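Local coordinates for protein neural cell adhesion molecule 1, 140 kDa isoform (Homo sapiens, PDB 2E3V) that probably mediates adhesion between cells as a surface glycoprotein whose extracellular part includes this first fibronectin type III domain, at residues K75-Y80 and T103-E108. Residues are numbered along the deposited sequence; the frame is centred on the assembly and turned at random.
Sequences KPETTY and TQPVRE. Unlike the reference sequence in segment 103-108: Arg107 (reference Gly).
Thr103 turns its hydroxyl into the bend 75-78, where OG1 accepts the N-H of Thr78 (Thr78 N to Thr103 OG1, 2.9 Å). OG1 also points at Lys75 O, to which it would donate, but the 2.4 Å between Thr103 OG1 and Lys75 O is too short to be trusted. A threonine suits the spot because its hydroxyl accepts one N-H and could also donate, while its methyl packs on Tyr80. Its chi1 of 50° sets OG1 between the backbone N and the carbonyl carbon; CG2, on the other branch, lies obliquely against the Tyr80 ring, 3.9 Å from CE2. The backbone N of Thr103 in turn donates to Thr78 O at 2.9 Å, so Thr78 is held through both its N-H and its carbonyl. In fibronectin type III domains this tyrosine marks the tyrosine corner: Tyr80 OH takes the N-H of Lys75 almost straight (2.7 Å between Lys75 N and Tyr80 OH, 172° at the hydrogen), tying the loop before strand 79-88 back onto that strand; the Tyr80 ring also meets that of Phe101 on the adjacent strand 91-102. Within the bend, Thr78 OG1 gives its hydrogen to Pro76 O from above the carbonyl plane. Glu77 N donates a hydrogen bond to Gln104 O (3.2 Å), also from well above that carbonyl's plane, while Gln104 makes a backbone hydrogen bond with Tyr19. Farther along, Pro76 CG and Val106 CG2 form an apolar contact at 3.8 Å, the compact side chains side by side. The extended Glu77 chain crosses Pro105 at about a right angle, its aliphatic CG against CA and CB of the proline and its carboxylate OE2 3.4 Å from Pro105 CB.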
loop_
_atom_site.group_PDB
_atom_site.type_symbol
_atom_site.label_atom_id
_atom_site.label_comp_id
_atom_site.label_asym_id
_atom_site.label_seq_id
_atom_site.Cartn_x
_atom_site.Cartn_y
_atom_site.Cartn_z
ATOM N N LYS A 75 10.868 -7.303 6.519
ATOM C CA LYS A 75 11.518 -8.137 7.522
ATOM C C LYS A 75 10.444 -8.943 8.254
ATOM O O LYS A 75 9.372 -8.405 8.559
ATOM C CB LYS A 75 12.299 -7.273 8.517
ATOM C CG LYS A 75 13.470 -6.502 7.908
ATOM C CD LYS A 75 14.190 -5.668 8.957
ATOM C CE LYS A 75 15.389 -4.927 8.357
ATOM N NZ LYS A 75 16.081 -4.075 9.361
ATOM N N PRO A 76 10.713 -10.236 8.524
ATOM C CA PRO A 76 9.731 -11.051 9.252
ATOM C C PRO A 76 9.560 -10.559 10.685
ATOM O O PRO A 76 10.453 -9.898 11.210
ATOM C CB PRO A 76 10.352 -12.459 9.244
ATOM C CG PRO A 76 11.408 -12.422 8.168
ATOM C CD PRO A 76 11.917 -11.012 8.173
ATOM N N GLU A 77 8.416 -10.870 11.296
ATOM C CA GLU A 77 8.139 -10.505 12.694
ATOM C C GLU A 77 8.363 -9.015 12.975
ATOM O O GLU A 77 8.853 -8.641 14.044
ATOM C CB GLU A 77 8.973 -11.368 13.656
ATOM C CG GLU A 77 8.597 -12.843 13.647
ATOM C CD GLU A 77 9.406 -13.683 14.616
ATOM O OE1 GLU A 77 10.602 -13.390 14.835
ATOM O OE2 GLU A 77 8.844 -14.658 15.154
ATOM N N THR A 78 7.997 -8.175 12.011
ATOM C CA THR A 78 8.224 -6.733 12.105
ATOM C C THR A 78 6.930 -5.959 11.887
ATOM O O THR A 78 6.134 -6.292 10.995
ATOM C CB THR A 78 9.302 -6.276 11.085
ATOM O OG1 THR A 78 10.528 -6.970 11.345
ATOM C CG2 THR A 78 9.555 -4.762 11.158
ATOM N N THR A 79 6.713 -4.937 12.711
ATOM C CA THR A 79 5.534 -4.087 12.564
ATOM C C THR A 79 5.834 -2.905 11.647
ATOM O O THR A 79 6.857 -2.239 11.800
ATOM C CB THR A 79 4.979 -3.632 13.930
ATOM O OG1 THR A 79 4.615 -4.787 14.694
ATOM C CG2 THR A 79 3.743 -2.749 13.759
ATOM N N TYR A 80 4.946 -2.689 10.677
ATOM C CA TYR A 80 5.049 -1.608 9.703
ATOM C C TYR A 80 3.806 -0.734 9.680
ATOM O O TYR A 80 2.694 -1.219 9.870
ATOM C CB TYR A 80 5.207 -2.168 8.285
ATOM C CG TYR A 80 6.507 -2.872 8.036
ATOM C CD1 TYR A 80 7.601 -2.182 7.522
ATOM C CD2 TYR A 80 6.650 -4.228 8.324
ATOM C CE1 TYR A 80 8.811 -2.826 7.306
ATOM C CE2 TYR A 80 7.851 -4.883 8.103
ATOM C CZ TYR A 80 8.928 -4.176 7.592
ATOM O OH TYR A 80 10.123 -4.815 7.384
ATOM N N THR A 103 4.435 -8.448 9.978
ATOM C CA THR A 103 4.802 -9.574 9.139
ATOM C C THR A 103 4.945 -10.827 10.001
ATOM O O THR A 103 5.319 -10.752 11.177
ATOM C CB THR A 103 6.121 -9.312 8.400
ATOM O OG1 THR A 103 7.098 -8.870 9.343
ATOM C CG2 THR A 103 5.937 -8.238 7.311
ATOM N N GLN A 104 4.633 -11.972 9.406
ATOM C CA GLN A 104 4.709 -13.257 10.086
ATOM C C GLN A 104 6.164 -13.721 10.217
ATOM O O GLN A 104 7.054 -13.177 9.555
ATOM C CB GLN A 104 3.914 -14.294 9.290
ATOM C CG GLN A 104 2.433 -13.964 9.102
ATOM C CD GLN A 104 1.725 -14.915 8.146
ATOM O OE1 GLN A 104 2.338 -15.815 7.571
ATOM N NE2 GLN A 104 0.424 -14.715 7.972
ATOM N N PRO A 105 6.422 -14.716 11.091
ATOM C CA PRO A 105 7.757 -15.296 11.048
ATOM C C PRO A 105 7.891 -16.154 9.791
ATOM O O PRO A 105 6.878 -16.522 9.184
ATOM C CB PRO A 105 7.806 -16.172 12.305
ATOM C CG PRO A 105 6.390 -16.489 12.616
ATOM C CD PRO A 105 5.578 -15.321 12.142
ATOM N N VAL A 106 9.123 -16.450 9.393
ATOM C CA VAL A 106 9.360 -17.330 8.250
ATOM C C VAL A 106 8.674 -18.667 8.538
ATOM O O VAL A 106 8.942 -19.306 9.560
ATOM C CB VAL A 106 10.871 -17.504 7.966
ATOM C CG1 VAL A 106 11.107 -18.547 6.879
ATOM C CG2 VAL A 106 11.484 -16.163 7.561
ATOM N N ARG A 107 7.763 -19.059 7.649
ATOM C CA ARG A 107 6.960 -20.270 7.846
ATOM C C ARG A 107 7.813 -21.534 7.920
ATOM O O ARG A 107 8.876 -21.620 7.297
ATOM C CB ARG A 107 5.871 -20.395 6.766
ATOM C CG ARG A 107 6.367 -20.795 5.377
ATOM C CD ARG A 107 5.310 -20.559 4.302
ATOM N NE ARG A 107 4.071 -21.304 4.534
ATOM C CZ ARG A 107 2.987 -21.218 3.768
ATOM N NH1 ARG A 107 2.972 -20.417 2.709
ATOM N NH2 ARG A 107 1.909 -21.932 4.060
ATOM N N GLU A 108 7.342 -22.496 8.710
ATOM C CA GLU A 108 8.011 -23.781 8.863
ATOM C C GLU A 108 7.868 -24.570 7.561
ATOM O O GLU A 108 6.744 -24.808 7.108
ATOM C CB GLU A 108 7.401 -24.551 10.037
ATOM C CG GLU A 108 8.127 -25.830 10.419
ATOM C CD GLU A 108 7.474 -26.550 11.591
ATOM O OE1 GLU A 108 7.797 -27.736 11.811
ATOM O OE2 GLU A 108 6.637 -25.934 12.290
#